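Local coordinates for Poly(Beta-D-mannuronate) lyase (PDB 7O79), which probably cleaves poly(beta-D-mannuronate), the mannuronate-rich part of alginate, as a beta-helical polysaccharide lyase of family PL6, at residues 214-219 with 236-241; 258-263 with 278-283; 309-314 with 346-351; 340-345 with 377-382. One frame throughout, in Å; residues are numbered along the deposited sequence.

Contact 1 of 4, residues 214-219 with 236-241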
# COMPACT_ATOMS: atom_id res chain seq x y z
N LYS A 214 7.91 0.52 -1.10
CA LYS A 214 9.23 0.99 -1.50
C LYS A 214 10.13 1.11 -0.28
O LYS A 214 10.77 2.14 -0.06
CB LYS A 214 9.12 2.32 -2.23
CG LYS A 214 8.48 2.22 -3.62
CD LYS A 214 8.44 3.59 -4.30
CE LYS A 214 8.15 3.44 -5.80
NZ LYS A 214 7.80 4.75 -6.45
N SER A 215 10.16 0.06 0.54
CA SER A 215 10.87 0.03 1.82
C SER A 215 10.78 -1.40 2.33
O SER A 215 10.12 -2.25 1.72
CB SER A 215 10.28 1.00 2.84
OG SER A 215 8.87 0.81 2.96
N ASN A 216 11.41 -1.66 3.49
CA ASN A 216 11.47 -3.00 4.08
C ASN A 216 10.50 -3.19 5.24
O ASN A 216 10.03 -2.23 5.87
CB ASN A 216 12.88 -3.34 4.61
CG ASN A 216 13.95 -3.27 3.56
OD1 ASN A 216 13.67 -3.12 2.37
ND2 ASN A 216 15.20 -3.44 3.98
N ARG A 217 10.23 -4.47 5.53
CA ARG A 217 9.59 -4.95 6.76
C ARG A 217 8.17 -4.43 6.95
O ARG A 217 7.72 -4.21 8.07
CB ARG A 217 10.43 -4.67 8.00
CG ARG A 217 11.88 -4.95 7.80
CD ARG A 217 12.18 -6.33 8.33
NE ARG A 217 13.54 -6.74 8.02
CZ ARG A 217 13.99 -7.99 8.12
NH1 ARG A 217 13.17 -8.97 8.50
NH2 ARG A 217 15.26 -8.26 7.83
N ASN A 218 7.46 -4.30 5.86
CA ASN A 218 6.08 -3.88 5.90
C ASN A 218 5.15 -5.08 5.95
O ASN A 218 5.52 -6.14 5.54
CB ASN A 218 5.78 -3.01 4.70
CG ASN A 218 6.63 -1.75 4.69
OD1 ASN A 218 6.54 -0.95 5.55
ND2 ASN A 218 7.48 -1.65 3.75
N LYS A 219 3.97 -4.88 6.49
CA LYS A 219 2.95 -5.92 6.58
C LYS A 219 1.65 -5.56 5.87
O LYS A 219 0.96 -4.66 6.28
CB LYS A 219 2.63 -6.20 8.03
CG LYS A 219 3.83 -6.32 8.93
CD LYS A 219 4.57 -7.56 8.55
CE LYS A 219 5.21 -8.26 9.72
NZ LYS A 219 6.66 -8.11 9.60
N SER A 236 10.01 -1.74 -4.39
CA SER A 236 11.38 -1.63 -3.91
C SER A 236 11.44 -2.22 -2.51
O SER A 236 10.41 -2.47 -1.88
CB SER A 236 11.87 -0.17 -3.90
OG SER A 236 12.14 0.24 -5.22
N GLY A 237 12.66 -2.46 -2.03
CA GLY A 237 12.84 -2.97 -0.69
C GLY A 237 12.76 -4.48 -0.59
O GLY A 237 12.60 -5.21 -1.57
N ASN A 238 12.88 -4.94 0.66
CA ASN A 238 13.14 -6.33 0.97
C ASN A 238 12.39 -6.73 2.24
O ASN A 238 12.00 -5.89 3.05
CB ASN A 238 14.65 -6.62 1.11
CG ASN A 238 15.46 -6.18 -0.11
OD1 ASN A 238 15.36 -6.80 -1.17
ND2 ASN A 238 16.23 -5.10 0.02
N PHE A 239 12.21 -8.04 2.42
CA PHE A 239 11.57 -8.61 3.62
C PHE A 239 10.19 -7.99 3.88
O PHE A 239 9.87 -7.55 4.99
CB PHE A 239 12.48 -8.47 4.84
CG PHE A 239 13.93 -8.74 4.54
CD1 PHE A 239 14.38 -10.04 4.39
CD2 PHE A 239 14.84 -7.71 4.44
CE1 PHE A 239 15.71 -10.30 4.11
CE2 PHE A 239 16.17 -7.96 4.17
CZ PHE A 239 16.60 -9.25 4.00
N ASN A 240 9.35 -7.98 2.85
CA ASN A 240 7.98 -7.54 3.04
C ASN A 240 7.06 -8.75 3.19
O ASN A 240 7.37 -9.85 2.74
CB ASN A 240 7.52 -6.65 1.90
CG ASN A 240 8.13 -5.26 1.99
OD1 ASN A 240 8.09 -4.63 3.05
ND2 ASN A 240 8.75 -4.81 0.90
N THR A 241 5.93 -8.53 3.87
CA THR A 241 4.98 -9.60 4.17
C THR A 241 3.63 -9.25 3.55
O THR A 241 3.07 -8.19 3.82
CB THR A 241 4.84 -9.82 5.67
OG1 THR A 241 6.08 -10.29 6.21
CG2 THR A 241 3.76 -10.86 5.96
O HOH W 1 7.92 -8.38 6.75
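The guanidinium of Arg217 lies flat on one face of the Phe239 ring, planes 13° apart, with NH2 offset toward the ring rim and Phe239 CB under the middle of the guanidinium. Arg217 CZ stands 4.2 Å from the centroid of the Phe239 ring, an off-centre cation-pi contact, while Asn216 ND2 comes to the edge of the same ring and donates to Glu185 O. The pair lies where two successive turns of a parallel beta-helix bend, between parallel bridges at Lys214–Ser236 and Lys219–Thr241. Between these bridges the amides of Asn218 and Asn240 lie side by side, pointing the same way, planes 18° apart. Asn240 bridges the bend of segment 214-219 with both ends of its amide: ND2 gives a bond to Ser215 O (3.0 Å) within its amide plane and OD1 receives Asn218 N (2.9 Å), with a weaker bond from Asn218 ND2. Asn218 is also held by Phe193 of the preceding turn, through OD1. Asn238 N meets Asn216 OD1 at 2.6 Å, from above the carbonyl plane. Beside the exposed Lys219, a water accepts from its NZ, donates to Phe239 O and lies 2.7 Å from Thr241 OG1.

Contact 2 of 4, residues 258-263 with 278-283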
# COMPACT_ATOMS: atom_id res chain seq x y z
N ILE A 258 -0.62 -10.05 -7.10
CA ILE A 258 0.52 -9.65 -6.29
C ILE A 258 1.77 -9.62 -7.17
O ILE A 258 1.97 -10.50 -8.01
CB ILE A 258 0.68 -10.60 -5.08
CG1 ILE A 258 -0.57 -10.51 -4.19
CG2 ILE A 258 1.93 -10.31 -4.28
CD1 ILE A 258 -0.80 -11.71 -3.27
N ARG A 259 2.60 -8.59 -6.97
CA ARG A 259 3.83 -8.43 -7.74
C ARG A 259 4.97 -7.99 -6.83
O ARG A 259 4.81 -7.05 -6.04
CB ARG A 259 3.63 -7.42 -8.86
CG ARG A 259 4.93 -6.88 -9.40
CD ARG A 259 4.77 -6.35 -10.81
NE ARG A 259 4.20 -5.00 -10.89
CZ ARG A 259 4.89 -3.86 -10.83
NH1 ARG A 259 6.20 -3.87 -10.60
NH2 ARG A 259 4.26 -2.70 -10.97
N LEU A 260 6.12 -8.67 -6.93
CA LEU A 260 7.24 -8.40 -6.04
C LEU A 260 8.53 -8.19 -6.82
O LEU A 260 8.81 -8.91 -7.79
CB LEU A 260 7.51 -9.54 -5.04
CG LEU A 260 6.71 -9.70 -3.75
CD1 LEU A 260 6.89 -8.46 -2.85
CD2 LEU A 260 5.26 -10.00 -4.02
N ALA A 261 9.34 -7.24 -6.34
CA ALA A 261 10.80 -7.26 -6.52
C ALA A 261 11.45 -7.40 -5.15
O ALA A 261 10.89 -6.97 -4.14
CB ALA A 261 11.30 -5.99 -7.21
N GLY A 262 12.64 -8.00 -5.11
CA GLY A 262 13.43 -8.01 -3.89
C GLY A 262 13.44 -9.35 -3.18
O GLY A 262 12.81 -10.33 -3.60
N GLN A 263 14.17 -9.38 -2.06
CA GLN A 263 14.52 -10.65 -1.44
C GLN A 263 13.83 -10.82 -0.09
O GLN A 263 13.50 -9.85 0.59
CB GLN A 263 16.04 -10.79 -1.29
CG GLN A 263 16.66 -9.83 -0.29
CD GLN A 263 18.19 -10.00 -0.20
OE1 GLN A 263 18.92 -9.58 -1.11
NE2 GLN A 263 18.66 -10.61 0.88
N ASP A 278 -2.06 -11.19 -14.06
CA ASP A 278 -1.41 -12.32 -13.41
C ASP A 278 -1.77 -12.41 -11.92
O ASP A 278 -2.10 -11.41 -11.28
CB ASP A 278 0.12 -12.24 -13.54
CG ASP A 278 0.61 -12.30 -14.99
OD1 ASP A 278 -0.18 -12.57 -15.91
OD2 ASP A 278 1.83 -12.09 -15.20
N GLY A 279 -1.68 -13.62 -11.37
CA GLY A 279 -1.95 -13.81 -9.96
C GLY A 279 -0.78 -13.37 -9.08
O GLY A 279 -0.96 -12.63 -8.10
N LEU A 280 0.42 -13.80 -9.46
CA LEU A 280 1.66 -13.50 -8.75
C LEU A 280 2.75 -13.24 -9.77
O LEU A 280 2.99 -14.08 -10.65
CB LEU A 280 2.06 -14.65 -7.83
CG LEU A 280 3.38 -14.56 -7.05
CD1 LEU A 280 3.45 -13.29 -6.16
CD2 LEU A 280 3.63 -15.84 -6.25
N ILE A 281 3.42 -12.10 -9.66
CA ILE A 281 4.52 -11.75 -10.55
C ILE A 281 5.78 -11.61 -9.72
O ILE A 281 5.84 -10.77 -8.81
CB ILE A 281 4.25 -10.46 -11.32
CG1 ILE A 281 3.04 -10.62 -12.27
CG2 ILE A 281 5.52 -10.01 -12.08
CD1 ILE A 281 2.46 -9.27 -12.75
N LEU A 282 6.79 -12.41 -10.04
CA LEU A 282 8.13 -12.27 -9.50
C LEU A 282 8.96 -11.61 -10.59
O LEU A 282 9.26 -12.25 -11.60
CB LEU A 282 8.71 -13.63 -9.12
CG LEU A 282 7.85 -14.44 -8.14
CD1 LEU A 282 8.67 -15.59 -7.61
CD2 LEU A 282 7.30 -13.58 -7.02
N ILE A 283 9.31 -10.33 -10.41
CA ILE A 283 9.89 -9.57 -11.51
C ILE A 283 11.40 -9.81 -11.57
O ILE A 283 12.04 -10.16 -10.58
CB ILE A 283 9.55 -8.06 -11.38
CG1 ILE A 283 9.60 -7.37 -12.76
CG2 ILE A 283 10.47 -7.39 -10.39
CD1 ILE A 283 8.91 -6.02 -12.82
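Ile258 O takes the N-H of Ile281 at 2.7 Å and is also approached by Leu280 CA at 3.1 Å in a CA-H...O contact. Three further backbone bonds continue the pairing of these parallel strands, which belong to neighbouring turns of the beta-helix: Ile258 N to Gly279 O, Leu260 N to Ile281 O, and Ile283 N to Leu260 O. On the face carrying Ile258, Leu260, Leu280 and Leu282, Leu280 brings CD1 to 3.8 Å from Ile258 CG2, a position set by its chi2 of 57°. Tyr320 of strand 319-328 and Ile242 of strand 241-248 help cover this face, which looks into the helix interior. On the other face the aliphatic part of Arg259 crosses Ile281 obliquely, with CD 3.9 Å from Ile281 CG2. The polar end of Arg259 turns to Tyr256, whose OH is bonded to NE. Just beyond strand 258-260, Ala261 CB meets CG2 of Ile283, the last residue of strand 280-283, at 3.6 Å. The backbone polar groups thus pair between turns, one face buries branched aliphatic carbon, and on the other the aliphatic stem of Arg259 packs on Ile281 while NE bonds Tyr256 OH.

Contact 3 of 4, residues 309-314 with 346-351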
# COMPACT_ATOMS: atom_id res chain seq x y z
N VAL A 309 22.25 1.69 -7.58
CA VAL A 309 21.28 0.69 -7.12
C VAL A 309 20.61 0.05 -8.34
O VAL A 309 20.65 0.61 -9.45
CB VAL A 309 20.22 1.30 -6.17
CG1 VAL A 309 20.89 1.86 -4.92
CG2 VAL A 309 19.41 2.39 -6.89
N PRO A 310 20.01 -1.12 -8.17
CA PRO A 310 19.28 -1.71 -9.30
C PRO A 310 17.95 -1.02 -9.50
O PRO A 310 17.35 -0.50 -8.55
CB PRO A 310 19.09 -3.18 -8.91
CG PRO A 310 19.52 -3.32 -7.51
CD PRO A 310 20.06 -2.02 -7.00
N ARG A 311 17.51 -1.01 -10.76
CA ARG A 311 16.15 -0.57 -11.07
C ARG A 311 15.12 -1.44 -10.37
O ARG A 311 14.10 -0.93 -9.88
CB ARG A 311 15.93 -0.60 -12.59
CG ARG A 311 16.52 0.62 -13.33
CD ARG A 311 16.66 0.32 -14.82
NE ARG A 311 17.03 1.54 -15.55
CZ ARG A 311 18.28 1.93 -15.77
NH1 ARG A 311 19.30 1.18 -15.35
NH2 ARG A 311 18.52 3.06 -16.41
N TYR A 312 15.35 -2.76 -10.32
CA TYR A 312 14.51 -3.72 -9.61
C TYR A 312 15.40 -4.68 -8.82
O TYR A 312 16.39 -5.18 -9.36
CB TYR A 312 13.60 -4.51 -10.58
CG TYR A 312 12.51 -3.66 -11.20
CD1 TYR A 312 12.77 -2.89 -12.33
CD2 TYR A 312 11.23 -3.59 -10.64
CE1 TYR A 312 11.80 -2.08 -12.89
CE2 TYR A 312 10.25 -2.79 -11.21
CZ TYR A 312 10.55 -2.03 -12.34
OH TYR A 312 9.60 -1.23 -12.93
N GLY A 313 15.06 -4.94 -7.56
CA GLY A 313 15.81 -5.92 -6.78
C GLY A 313 15.57 -7.35 -7.24
O GLY A 313 14.45 -7.76 -7.54
N HIS A 314 16.66 -8.12 -7.30
CA HIS A 314 16.60 -9.55 -7.61
C HIS A 314 15.64 -10.24 -6.65
O HIS A 314 15.70 -10.02 -5.44
CB HIS A 314 18.01 -10.12 -7.48
CG HIS A 314 18.21 -11.47 -8.11
ND1 HIS A 314 19.41 -12.14 -8.06
CD2 HIS A 314 17.37 -12.26 -8.82
CE1 HIS A 314 19.30 -13.28 -8.71
NE2 HIS A 314 18.07 -13.38 -9.18
N ASP A 346 19.34 -0.72 -19.48
CA ASP A 346 19.09 -1.46 -18.26
C ASP A 346 19.64 -2.87 -18.42
O ASP A 346 19.86 -3.37 -19.53
CB ASP A 346 17.60 -1.54 -17.89
CG ASP A 346 16.79 -2.41 -18.86
OD1 ASP A 346 16.94 -3.65 -18.78
OD2 ASP A 346 15.95 -1.87 -19.61
N GLN A 347 19.85 -3.52 -17.28
CA GLN A 347 20.36 -4.88 -17.23
C GLN A 347 19.37 -5.75 -16.46
O GLN A 347 19.77 -6.60 -15.65
CB GLN A 347 21.77 -4.88 -16.64
CG GLN A 347 22.70 -3.90 -17.40
CD GLN A 347 24.19 -3.97 -17.05
OE1 GLN A 347 25.03 -3.75 -17.91
NE2 GLN A 347 24.51 -4.24 -15.78
N ARG A 348 18.06 -5.54 -16.70
CA ARG A 348 16.97 -6.26 -16.03
C ARG A 348 16.83 -7.70 -16.53
O ARG A 348 15.86 -8.08 -17.20
CB ARG A 348 15.66 -5.50 -16.18
CG ARG A 348 15.66 -4.15 -15.50
CD ARG A 348 14.53 -3.35 -16.07
NE ARG A 348 13.26 -3.96 -15.72
CZ ARG A 348 12.10 -3.35 -15.88
NH1 ARG A 348 12.08 -2.13 -16.41
NH2 ARG A 348 10.97 -3.97 -15.53
N MET A 349 17.79 -8.50 -16.14
CA MET A 349 17.99 -9.87 -16.54
C MET A 349 18.26 -10.88 -15.42
O MET A 349 18.59 -12.04 -15.72
CB MET A 349 19.09 -9.89 -17.61
CG MET A 349 20.38 -9.21 -17.08
SD MET A 349 21.46 -9.91 -15.94
CE MET A 349 22.21 -11.25 -16.83
N LEU A 350 18.02 -10.53 -14.16
CA LEU A 350 18.22 -11.45 -13.06
C LEU A 350 16.93 -12.24 -12.84
O LEU A 350 15.95 -11.70 -12.32
CB LEU A 350 18.66 -10.70 -11.80
CG LEU A 350 20.03 -10.02 -11.92
CD1 LEU A 350 20.35 -9.22 -10.67
CD2 LEU A 350 21.17 -11.02 -12.21
N LEU A 351 16.93 -13.50 -13.23
CA LEU A 351 15.78 -14.36 -13.02
C LEU A 351 15.63 -14.68 -11.53
O LEU A 351 16.63 -14.83 -10.82
CB LEU A 351 15.95 -15.65 -13.81
CG LEU A 351 15.99 -15.43 -15.32
CD1 LEU A 351 16.22 -16.75 -16.03
CD2 LEU A 351 14.66 -14.80 -15.78
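Arg348 lays its guanidinium against the Tyr312 ring, its centre over Tyr312 CE1, which is 3.3 Å from Arg348 CZ; the planes are 31° apart, so the tyrosine ring is tilted across the guanidinium instead of stacking flat. Both residues belong to loops projecting from the parallel beta-helix, in which residues 311-314 and 346-351 run about 16° apart. A bend at chi3 (65°) turns NE out of the line of the Arg348 chain. The cation-pi partner of Tyr312 is Arg235. In a CH-pi contact, Leu350 CB sits over the centre of the His314 ring, 3.7 Å from its centroid.

Apolar contact extends to Arg311, whose CD lies 3.7 Å from Asp346 CB where the two side chains cross at about a right angle. Their charged ends do not pair: Arg311 forms a salt bridge to Glu286 and a bond to Glu297 O. Asp346 OD1 accepts from Arg348 N (3.0 Å), closing an Asx turn, and also from Asn340 ND2.

One hydrogen bond joins the segments. His314 lies with CG anti to the backbone N (chi1 -164°), and its NE2 donates to Leu351 O at 2.6 Å; the oxygen is in the plane of the imidazole, while NE2 stands above the plane of the Leu351 carbonyl.

Contact 4 of 4, residues 340-345 with 377-382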
# COMPACT_ATOMS: atom_id res chain seq x y z
N ASN A 340 14.54 -8.61 -19.70
CA ASN A 340 15.24 -7.98 -20.81
C ASN A 340 16.43 -8.87 -21.16
O ASN A 340 17.46 -8.82 -20.48
CB ASN A 340 15.70 -6.56 -20.47
CG ASN A 340 16.54 -5.95 -21.58
OD1 ASN A 340 16.52 -6.42 -22.72
ND2 ASN A 340 17.30 -4.91 -21.24
N GLY A 341 16.27 -9.69 -22.19
CA GLY A 341 17.37 -10.52 -22.64
C GLY A 341 18.40 -9.81 -23.50
O GLY A 341 19.37 -10.45 -23.93
N ASN A 342 18.23 -8.52 -23.77
CA ASN A 342 19.18 -7.74 -24.56
C ASN A 342 19.63 -6.57 -23.70
O ASN A 342 19.10 -5.45 -23.82
CB ASN A 342 18.59 -7.25 -25.88
CG ASN A 342 18.28 -8.39 -26.82
OD1 ASN A 342 19.11 -9.28 -27.05
ND2 ASN A 342 17.08 -8.36 -27.40
N PRO A 343 20.57 -6.81 -22.80
CA PRO A 343 21.03 -5.74 -21.90
C PRO A 343 21.52 -4.54 -22.68
O PRO A 343 22.21 -4.67 -23.70
CB PRO A 343 22.16 -6.40 -21.09
CG PRO A 343 22.37 -7.76 -21.69
CD PRO A 343 21.14 -8.13 -22.46
N GLY A 344 21.14 -3.36 -22.22
CA GLY A 344 21.57 -2.11 -22.81
C GLY A 344 21.57 -1.06 -21.73
O GLY A 344 22.34 -1.16 -20.76
N ALA A 345 20.69 -0.06 -21.87
CA ALA A 345 20.54 0.95 -20.83
C ALA A 345 20.19 0.31 -19.48
O ALA A 345 20.68 0.74 -18.44
CB ALA A 345 19.48 1.97 -21.25
N SER A 377 17.72 -15.80 -21.90
CA SER A 377 18.14 -15.48 -23.26
C SER A 377 19.36 -16.32 -23.66
O SER A 377 20.13 -16.79 -22.82
CB SER A 377 18.48 -14.00 -23.34
OG SER A 377 19.26 -13.73 -24.49
N GLN A 378 19.53 -16.51 -24.97
CA GLN A 378 20.74 -17.13 -25.48
C GLN A 378 21.81 -16.10 -25.83
O GLN A 378 22.86 -16.47 -26.37
CB GLN A 378 20.43 -18.02 -26.69
CG GLN A 378 19.40 -19.12 -26.43
CD GLN A 378 19.89 -20.17 -25.43
OE1 GLN A 378 21.04 -20.61 -25.47
NE2 GLN A 378 19.00 -20.58 -24.52
N ASN A 379 21.55 -14.83 -25.54
CA ASN A 379 22.51 -13.76 -25.79
C ASN A 379 23.86 -14.13 -25.18
O ASN A 379 23.92 -14.47 -23.99
CB ASN A 379 21.97 -12.44 -25.22
CG ASN A 379 22.76 -11.22 -25.69
OD1 ASN A 379 23.98 -11.26 -25.84
ND2 ASN A 379 22.04 -10.12 -25.94
N PRO A 380 24.94 -14.13 -25.96
CA PRO A 380 26.23 -14.62 -25.45
C PRO A 380 26.74 -13.88 -24.22
O PRO A 380 27.38 -14.50 -23.36
CB PRO A 380 27.16 -14.41 -26.65
CG PRO A 380 26.23 -14.67 -27.80
CD PRO A 380 25.03 -13.85 -27.41
N ILE A 381 26.48 -12.58 -24.09
CA ILE A 381 26.97 -11.86 -22.92
C ILE A 381 26.21 -12.20 -21.65
O ILE A 381 26.61 -11.74 -20.58
CB ILE A 381 26.92 -10.34 -23.14
CG1 ILE A 381 25.48 -9.87 -23.22
CG2 ILE A 381 27.73 -9.95 -24.37
CD1 ILE A 381 25.36 -8.40 -23.29
N LEU A 382 25.14 -13.00 -21.73
CA LEU A 382 24.45 -13.52 -20.55
C LEU A 382 24.72 -15.00 -20.31
O LEU A 382 24.06 -15.60 -19.45
CB LEU A 382 22.95 -13.29 -20.68
CG LEU A 382 22.51 -11.86 -21.00
CD1 LEU A 382 21.01 -11.74 -20.82
CD2 LEU A 382 23.25 -10.89 -20.06
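Pro343 turns its ring tip on two aliphatic ends: CG lies 3.5 Å from Ile381 CD1, tighter than usual van der Waals contact, and 3.6 Å from Leu382 CD2. Both meetings are tip to tip. Ile381 reaches the proline with CG1 set between its backbone N and carbonyl carbon (chi1 68°). Leu382 also brings CD1 to Gly341 O, and its side chain touches Tyr339 and Met349 as well. The two loops leave successive turns of the parallel beta-helix, following strands 333-337 and 371-373, and each is shaped by a side chain that folds back on its own backbone. Asn340 OD1 takes the N-H of Asn342 in an Asx turn; Ser377 OG takes that of Asn379 at 2.7 Å in an ST turn, just ahead of the 3-10 segment 380-382. Polar links between the loops are fewer and mostly longer. Asn379 ND2 donates to Asn342 OD1 at 3.2 Å, in the carbonyl plane and on a lone pair, although the two amide planes are turned 59° apart. Gly341 O collects two weak bonds, from the same ND2 and from Ser377 OG, while Ser377 CB lies 3.7 Å from Gly341 CA.

In the fold
Contacts 1 and 2 are buried and join neighbouring turns of the beta-helix, whereas contacts 3 and 4 tie together loops at the surface. Backbone pairing dominates contact 2, amide side chains take over at the corner of contact 1, and side-chain packing with few hydrogen bonds characterises the loops. The first two touch where Asn238 OD1 meets Gln263 N and Phe239 N meets Gln263 O. Contact 2 reaches contact 3 through Gly262 N and Gly313 O, with Ile283 packing on Tyr312 and Arg348. Contacts 3 and 4 share the loop between strands 333-337 and 356-364, and their segments alternate along the chain.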